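Local coordinates for envelope glycoprotein (Thogoto virus, PDB 5XEA) that probably attaches the virus to its host-cell receptor and then drives fusion of the viral and host membranes, at residues B[141-153]-B[414-426]. Numbering follows the deposited sequence.
Sequences RCGVTTSPVFFNL and RGTVQSEDGWSFV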
ATOM      1  N   ARG B 141      -9.825 -13.506 -34.931  1.00 32.06           N
ATOM      2  CA  ARG B 141      -8.820 -13.190 -33.925  1.00 31.90           C
ATOM      3  C   ARG B 141      -8.772 -14.339 -32.929  1.00 35.23           C
ATOM      4  O   ARG B 141      -9.783 -14.998 -32.664  1.00 35.40           O
ATOM      5  CB  ARG B 141      -9.097 -11.872 -33.181  1.00 31.39           C
ATOM      6  CG  ARG B 141     -10.280 -11.940 -32.212  1.00 35.01           C
ATOM      7  CD  ARG B 141     -10.795 -10.547 -31.842  1.00 32.23           C
ATOM      8  NE  ARG B 141      -9.701  -9.718 -31.325  1.00 36.07           N
ATOM      9  CZ  ARG B 141      -9.488  -9.461 -30.035  1.00 40.13           C
ATOM     10  NH1 ARG B 141     -10.290  -9.958 -29.106  1.00 31.49           N
ATOM     11  NH2 ARG B 141      -8.467  -8.698 -29.671  1.00 30.98           N
ATOM     12  N   CYS B 142      -7.585 -14.580 -32.391  1.00 34.60           N
ATOM     13  CA  CYS B 142      -7.463 -15.551 -31.312  1.00 36.77           C
ATOM     14  C   CYS B 142      -6.185 -15.267 -30.544  1.00 39.12           C
ATOM     15  O   CYS B 142      -5.275 -14.595 -31.039  1.00 37.04           O
ATOM     16  CB  CYS B 142      -7.486 -16.987 -31.844  1.00 38.83           C
ATOM     17  SG  CYS B 142      -6.130 -17.370 -32.971  1.00 50.78           S
ATOM     18  N   GLY B 143      -6.127 -15.780 -29.329  1.00 35.76           N
ATOM     19  CA  GLY B 143      -4.953 -15.569 -28.503  1.00 35.46           C
ATOM     20  C   GLY B 143      -5.028 -16.452 -27.280  1.00 38.04           C
ATOM     21  O   GLY B 143      -6.103 -16.936 -26.904  1.00 37.35           O
ATOM     22  N   VAL B 144      -3.869 -16.659 -26.657  1.00 35.90           N
ATOM     23  CA  VAL B 144      -3.787 -17.548 -25.503  1.00 38.31           C
ATOM     24  C   VAL B 144      -2.695 -17.035 -24.576  1.00 44.03           C
ATOM     25  O   VAL B 144      -1.679 -16.494 -25.029  1.00 48.29           O
ATOM     26  CB  VAL B 144      -3.531 -19.008 -25.926  1.00 36.60           C
ATOM     27  CG1 VAL B 144      -2.178 -19.139 -26.630  1.00 44.47           C
ATOM     28  CG2 VAL B 144      -3.607 -19.962 -24.717  1.00 39.96           C
ATOM     29  N   THR B 145      -2.921 -17.184 -23.273  1.00 44.44           N
ATOM     30  CA  THR B 145      -1.886 -16.961 -22.279  1.00 41.76           C
ATOM     31  C   THR B 145      -1.896 -18.113 -21.285  1.00 44.33           C
ATOM     32  O   THR B 145      -2.942 -18.707 -21.001  1.00 40.68           O
ATOM     33  CB  THR B 145      -2.063 -15.615 -21.529  1.00 49.88           C
ATOM     34  OG1 THR B 145      -0.842 -15.266 -20.864  1.00 53.36           O
ATOM     35  CG2 THR B 145      -3.166 -15.704 -20.473  1.00 49.38           C
ATOM     36  N   THR B 146      -0.715 -18.427 -20.768  1.00 43.14           N
ATOM     37  CA  THR B 146      -0.557 -19.331 -19.631  1.00 53.44           C
ATOM     38  C   THR B 146       0.265 -18.572 -18.604  1.00 52.48           C
ATOM     39  O   THR B 146       1.426 -18.239 -18.861  1.00 45.96           O
ATOM     40  CB  THR B 146       0.135 -20.639 -20.017  1.00 56.89           C
ATOM     41  OG1 THR B 146       1.410 -20.348 -20.608  1.00 63.85           O
ATOM     42  CG2 THR B 146      -0.718 -21.438 -20.995  1.00 52.99           C
ATOM     43  N   SER B 147      -0.346 -18.247 -17.473  1.00 40.71           N
ATOM     44  CA  SER B 147       0.328 -17.367 -16.529  1.00 49.81           C
ATOM     45  C   SER B 147       0.103 -17.853 -15.109  1.00 46.40           C
ATOM     46  O   SER B 147      -0.965 -18.393 -14.791  1.00 48.52           O
ATOM     47  CB  SER B 147      -0.162 -15.912 -16.649  1.00 44.00           C
ATOM     48  OG  SER B 147      -0.076 -15.453 -18.004  1.00 54.05           O
ATOM     49  N   PRO B 148       1.092 -17.678 -14.239  1.00 47.53           N
ATOM     50  CA  PRO B 148       0.883 -17.981 -12.822  1.00 43.41           C
ATOM     51  C   PRO B 148       0.112 -16.861 -12.138  1.00 45.47           C
ATOM     52  O   PRO B 148       0.408 -15.677 -12.317  1.00 41.71           O
ATOM     53  CB  PRO B 148       2.312 -18.088 -12.279  1.00 47.59           C
ATOM     54  CG  PRO B 148       3.090 -17.151 -13.126  1.00 53.56           C
ATOM     55  CD  PRO B 148       2.470 -17.224 -14.513  1.00 49.42           C
ATOM     56  N   VAL B 149      -0.878 -17.243 -11.334  1.00 44.22           N
ATOM     57  CA  VAL B 149      -1.624 -16.300 -10.513  1.00 43.20           C
ATOM     58  C   VAL B 149      -1.598 -16.776  -9.062  1.00 45.82           C
ATOM     59  O   VAL B 149      -1.702 -17.980  -8.793  1.00 40.90           O
ATOM     60  CB  VAL B 149      -3.073 -16.132 -11.010  1.00 40.61           C
ATOM     61  CG1 VAL B 149      -3.113 -15.503 -12.454  1.00 36.87           C
ATOM     62  CG2 VAL B 149      -3.799 -17.454 -10.952  1.00 39.70           C
ATOM     63  N   PHE B 150      -1.459 -15.836  -8.127  1.00 47.08           N
ATOM     64  CA  PHE B 150      -1.462 -16.233  -6.723  1.00 48.72           C
ATOM     65  C   PHE B 150      -2.879 -16.605  -6.293  1.00 50.91           C
ATOM     66  O   PHE B 150      -3.863 -16.328  -6.990  1.00 43.66           O
ATOM     67  CB  PHE B 150      -0.898 -15.126  -5.815  1.00 33.50           C
ATOM     68  CG  PHE B 150      -1.696 -13.827  -5.836  1.00 34.94           C
ATOM     69  CD1 PHE B 150      -2.799 -13.650  -5.013  1.00 34.81           C
ATOM     70  CD2 PHE B 150      -1.308 -12.779  -6.655  1.00 38.50           C
ATOM     71  CE1 PHE B 150      -3.508 -12.454  -5.032  1.00 32.86           C
ATOM     72  CE2 PHE B 150      -1.996 -11.592  -6.674  1.00 35.28           C
ATOM     73  CZ  PHE B 150      -3.095 -11.422  -5.868  1.00 39.65           C
ATOM     74  N   PHE B 151      -2.981 -17.243  -5.127  1.00 45.09           N
ATOM     75  CA  PHE B 151      -4.266 -17.723  -4.644  1.00 40.42           C
ATOM     76  C   PHE B 151      -4.255 -17.680  -3.122  1.00 51.02           C
ATOM     77  O   PHE B 151      -3.238 -17.371  -2.502  1.00 40.61           O
ATOM     78  CB  PHE B 151      -4.557 -19.138  -5.166  1.00 38.48           C
ATOM     79  CG  PHE B 151      -3.553 -20.175  -4.700  1.00 44.55           C
ATOM     80  CD1 PHE B 151      -3.761 -20.886  -3.530  1.00 43.10           C
ATOM     81  CD2 PHE B 151      -2.394 -20.407  -5.420  1.00 49.22           C
ATOM     82  CE1 PHE B 151      -2.826 -21.830  -3.089  1.00 45.73           C
ATOM     83  CE2 PHE B 151      -1.461 -21.331  -5.000  1.00 49.53           C
ATOM     84  CZ  PHE B 151      -1.674 -22.045  -3.824  1.00 52.33           C
ATOM     85  N   ASN B 152      -5.417 -17.953  -2.529  1.00 41.41           N
ATOM     86  CA  ASN B 152      -5.555 -18.162  -1.099  1.00 41.18           C
ATOM     87  C   ASN B 152      -5.978 -19.601  -0.839  1.00 42.55           C
ATOM     88  O   ASN B 152      -6.467 -20.295  -1.737  1.00 39.95           O
ATOM     89  CB  ASN B 152      -6.601 -17.225  -0.480  1.00 40.01           C
ATOM     90  CG  ASN B 152      -6.115 -15.788  -0.368  1.00 37.60           C
ATOM     91  OD1 ASN B 152      -4.910 -15.518  -0.274  1.00 36.13           O
ATOM     92  ND2 ASN B 152      -7.061 -14.857  -0.365  1.00 39.89           N
ATOM     93  N   LEU B 153      -5.783 -20.045   0.401  1.00 36.83           N
ATOM     94  CA  LEU B 153      -6.478 -21.221   0.900  1.00 48.09           C
ATOM     95  C   LEU B 153      -7.632 -20.766   1.778  1.00 48.97           C
ATOM     96  O   LEU B 153      -7.644 -19.644   2.280  1.00 52.12           O
ATOM     97  CB  LEU B 153      -5.543 -22.145   1.689  1.00 50.23           C
ATOM     98  CG  LEU B 153      -4.441 -22.911   0.951  1.00 49.07           C
ATOM     99  CD1 LEU B 153      -3.720 -23.841   1.950  1.00 52.78           C
ATOM    100  CD2 LEU B 153      -4.981 -23.680  -0.253  1.00 51.64           C
ATOM    101  N   ARG B 414       1.770  -9.199  -2.668  1.00 41.74           N
ATOM    102  CA  ARG B 414       1.329  -9.898  -3.861  1.00 36.75           C
ATOM    103  C   ARG B 414       0.770  -8.985  -4.947  1.00 43.27           C
ATOM    104  O   ARG B 414       0.738  -9.406  -6.100  1.00 39.08           O
ATOM    105  CB  ARG B 414       0.273 -10.959  -3.498  1.00 36.36           C
ATOM    106  CG  ARG B 414       0.783 -12.023  -2.479  1.00 38.86           C
ATOM    107  CD  ARG B 414      -0.214 -13.160  -2.276  1.00 42.69           C
ATOM    108  NE  ARG B 414      -1.433 -12.730  -1.599  1.00 37.17           N
ATOM    109  CZ  ARG B 414      -2.438 -13.544  -1.327  1.00 36.52           C
ATOM    110  NH1 ARG B 414      -2.341 -14.809  -1.677  1.00 38.60           N
ATOM    111  NH2 ARG B 414      -3.532 -13.102  -0.724  1.00 38.01           N
ATOM    112  N   GLY B 415       0.342  -7.767  -4.615  1.00 40.20           N
ATOM    113  CA  GLY B 415      -0.261  -6.873  -5.581  1.00 36.60           C
ATOM    114  C   GLY B 415      -1.711  -7.236  -5.855  1.00 39.09           C
ATOM    115  O   GLY B 415      -2.211  -8.275  -5.424  1.00 37.36           O
ATOM    116  N   THR B 416      -2.408  -6.368  -6.604  1.00 37.81           N
ATOM    117  CA  THR B 416      -3.788  -6.675  -6.925  1.00 36.04           C
ATOM    118  C   THR B 416      -3.843  -7.783  -7.970  1.00 38.07           C
ATOM    119  O   THR B 416      -2.938  -7.944  -8.796  1.00 35.67           O
ATOM    120  CB  THR B 416      -4.555  -5.440  -7.456  1.00 37.66           C
ATOM    121  OG1 THR B 416      -3.882  -4.921  -8.605  1.00 34.61           O
ATOM    122  CG2 THR B 416      -4.677  -4.355  -6.402  1.00 34.98           C
ATOM    123  N   VAL B 417      -4.937  -8.543  -7.924  1.00 35.37           N
ATOM    124  CA  VAL B 417      -5.210  -9.568  -8.930  1.00 38.64           C
ATOM    125  C   VAL B 417      -5.155  -8.967 -10.335  1.00 41.86           C
ATOM    126  O   VAL B 417      -4.516  -9.525 -11.247  1.00 35.99           O
ATOM    127  CB  VAL B 417      -6.573 -10.231  -8.638  1.00 41.19           C
ATOM    128  CG1 VAL B 417      -6.938 -11.230  -9.699  1.00 43.59           C
ATOM    129  CG2 VAL B 417      -6.548 -10.915  -7.259  1.00 34.79           C
ATOM    130  N   GLN B 418      -5.799  -7.800 -10.526  1.00 38.74           N
ATOM    131  CA  GLN B 418      -5.831  -7.172 -11.852  1.00 45.08           C
ATOM    132  C   GLN B 418      -4.438  -6.838 -12.356  1.00 47.31           C
ATOM    133  O   GLN B 418      -4.247  -6.723 -13.565  1.00 42.28           O
ATOM    134  CB  GLN B 418      -6.663  -5.875 -11.863  1.00 40.08           C
ATOM    135  CG  GLN B 418      -8.010  -5.952 -11.168  1.00 44.09           C
ATOM    136  CD  GLN B 418      -7.916  -5.666  -9.664  1.00 43.74           C
ATOM    137  OE1 GLN B 418      -7.362  -6.460  -8.916  1.00 37.81           O
ATOM    138  NE2 GLN B 418      -8.471  -4.541  -9.228  1.00 42.54           N
ATOM    139  N   SER B 419      -3.468  -6.657 -11.455  1.00 41.14           N
ATOM    140  CA  SER B 419      -2.101  -6.370 -11.873  1.00 42.25           C
ATOM    141  C   SER B 419      -1.424  -7.579 -12.506  1.00 42.60           C
ATOM    142  O   SER B 419      -0.402  -7.416 -13.179  1.00 41.26           O
ATOM    143  CB  SER B 419      -1.249  -5.909 -10.682  1.00 54.40           C
ATOM    144  OG  SER B 419      -1.491  -4.566 -10.323  1.00 55.24           O
ATOM    145  N   GLU B 420      -1.945  -8.781 -12.291  1.00 36.94           N
ATOM    146  CA  GLU B 420      -1.248  -9.963 -12.780  1.00 40.81           C
ATOM    147  C   GLU B 420      -1.387 -10.089 -14.292  1.00 37.87           C
ATOM    148  O   GLU B 420      -2.425  -9.771 -14.861  1.00 37.54           O
ATOM    149  CB  GLU B 420      -1.788 -11.207 -12.102  1.00 37.54           C
ATOM    150  CG  GLU B 420      -1.535 -11.202 -10.604  1.00 38.78           C
ATOM    151  CD  GLU B 420      -2.205 -12.358  -9.951  1.00 46.02           C
ATOM    152  OE1 GLU B 420      -3.443 -12.285  -9.762  1.00 50.67           O
ATOM    153  OE2 GLU B 420      -1.495 -13.341  -9.659  1.00 44.37           O
ATOM    154  N   ASP B 421      -0.315 -10.583 -14.921  1.00 39.58           N
ATOM    155  CA  ASP B 421      -0.268 -10.746 -16.367  1.00 41.35           C
ATOM    156  C   ASP B 421      -1.419 -11.600 -16.887  1.00 44.39           C
ATOM    157  O   ASP B 421      -2.003 -11.290 -17.926  1.00 43.28           O
ATOM    158  CB  ASP B 421       1.079 -11.347 -16.775  1.00 42.27           C
ATOM    159  CG  ASP B 421       2.238 -10.384 -16.553  1.00 53.02           C
ATOM    160  OD1 ASP B 421       1.993  -9.160 -16.417  1.00 48.63           O
ATOM    161  OD2 ASP B 421       3.401 -10.846 -16.534  1.00 59.84           O
ATOM    162  N   GLY B 422      -1.768 -12.676 -16.181  1.00 41.81           N
ATOM    163  CA  GLY B 422      -2.840 -13.537 -16.666  1.00 36.14           C
ATOM    164  C   GLY B 422      -4.170 -12.817 -16.823  1.00 37.50           C
ATOM    165  O   GLY B 422      -4.868 -13.002 -17.823  1.00 39.19           O
ATOM    166  N   TRP B 423      -4.533 -11.974 -15.850  1.00 30.08           N
ATOM    167  CA  TRP B 423      -5.819 -11.299 -15.940  1.00 37.31           C
ATOM    168  C   TRP B 423      -5.729 -10.030 -16.766  1.00 38.17           C
ATOM    169  O   TRP B 423      -6.687  -9.706 -17.457  1.00 34.77           O
ATOM    170  CB  TRP B 423      -6.378 -10.993 -14.555  1.00 32.52           C
ATOM    171  CG  TRP B 423      -6.566 -12.221 -13.737  1.00 39.66           C
ATOM    172  CD1 TRP B 423      -5.822 -12.609 -12.672  1.00 40.01           C
ATOM    173  CD2 TRP B 423      -7.563 -13.229 -13.927  1.00 39.77           C
ATOM    174  NE1 TRP B 423      -6.302 -13.802 -12.164  1.00 38.12           N
ATOM    175  CE2 TRP B 423      -7.369 -14.203 -12.925  1.00 42.14           C
ATOM    176  CE3 TRP B 423      -8.595 -13.408 -14.858  1.00 45.89           C
ATOM    177  CZ2 TRP B 423      -8.171 -15.335 -12.820  1.00 43.01           C
ATOM    178  CZ3 TRP B 423      -9.394 -14.534 -14.755  1.00 45.14           C
ATOM    179  CH2 TRP B 423      -9.183 -15.478 -13.746  1.00 47.88           C
ATOM    180  N   SER B 424      -4.595  -9.314 -16.733  1.00 32.94           N
ATOM    181  CA  SER B 424      -4.462  -8.159 -17.609  1.00 39.44           C
ATOM    182  C   SER B 424      -4.450  -8.550 -19.082  1.00 39.46           C
ATOM    183  O   SER B 424      -4.722  -7.696 -19.921  1.00 33.51           O
ATOM    184  CB  SER B 424      -3.202  -7.359 -17.267  1.00 35.38           C
ATOM    185  OG  SER B 424      -2.034  -8.086 -17.567  1.00 44.66           O
ATOM    186  N   PHE B 425      -4.144  -9.816 -19.402  1.00 38.18           N
ATOM    187  CA  PHE B 425      -4.277 -10.326 -20.770  1.00 45.34           C
ATOM    188  C   PHE B 425      -5.700 -10.170 -21.286  1.00 37.69           C
ATOM    189  O   PHE B 425      -5.914  -9.896 -22.474  1.00 37.46           O
ATOM    190  CB  PHE B 425      -3.864 -11.803 -20.804  1.00 44.47           C
ATOM    191  CG  PHE B 425      -3.902 -12.458 -22.188  1.00 41.19           C
ATOM    192  CD1 PHE B 425      -2.884 -12.236 -23.106  1.00 34.57           C
ATOM    193  CD2 PHE B 425      -4.902 -13.365 -22.513  1.00 34.49           C
ATOM    194  CE1 PHE B 425      -2.894 -12.855 -24.360  1.00 40.44           C
ATOM    195  CE2 PHE B 425      -4.919 -14.003 -23.770  1.00 33.74           C
ATOM    196  CZ  PHE B 425      -3.916 -13.751 -24.688  1.00 33.28           C
ATOM    197  N   VAL B 426      -6.689 -10.381 -20.417  1.00 36.04           N
ATOM    198  CA  VAL B 426      -8.088 -10.254 -20.832  1.00 34.21           C
ATOM    199  C   VAL B 426      -8.409  -8.811 -21.209  1.00 42.82           C
ATOM    200  O   VAL B 426      -9.105  -8.552 -22.200  1.00 36.91           O
ATOM    201  CB  VAL B 426      -9.013 -10.761 -19.708  1.00 42.29           C
ATOM    202  CG1 VAL B 426     -10.495 -10.606 -20.099  1.00 32.87           C
ATOM    203  CG2 VAL B 426      -8.637 -12.198 -19.316  1.00 35.82           C
TER
HETATM  204  O   HOH W   1       0.177 -13.393 -14.148  1.00 41.60           O
HETATM  205  O   HOH W   2      -4.404 -14.044  -8.266  1.00 37.44           O
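Phe-150 packs against Arg-414 and Glu-420 where, in this gp64-type (class III) fusogen, segment 414-426 lies along the long strand 133-156 of an antiparallel sheet. Round Phe-150 the contact is buried and tightly packed. With chi1 at 62°, CG of Phe-150 sits between its backbone N and carbonyl carbon, and the ring is directed at the 414-420 loop. Arg-414 CB makes a CH-pi contact over one face, 3.9 Å from the centroid, while water 2 covers the opposite face and bridges Phe-150 O and Glu-420 OE1. Glu-420, at the N-cap position of the helix, accepts the Phe-150 backbone N-H on the syn lone pair of OE2 (N to OE2 2.9 Å). Asp-283 of the second subunit forms a salt bridge with Arg-414, so the same side chain also joins the trimer.

Farther along, the start of helix 421-437 runs roughly antiparallel to strand residues 141-149, their N-to-C directions 138° apart. Gly-422 CA comes within 3.6 Å of Ser-147 CB, and water 1 links Pro-148 O to Gly-422 N. Burial lessens toward partly exposed Val-144, Thr-145 and Phe-425, although Thr-145 CB still lies over the Phe-425 face, 3.6 Å from its centroid. By contrast, round the buried Arg-414 both terminal nitrogens converge on a single oxygen, Asn-152 OD1, with NH2 at 2.8 Å in the carbonyl plane and NH1 at 3.0 Å tilted from it.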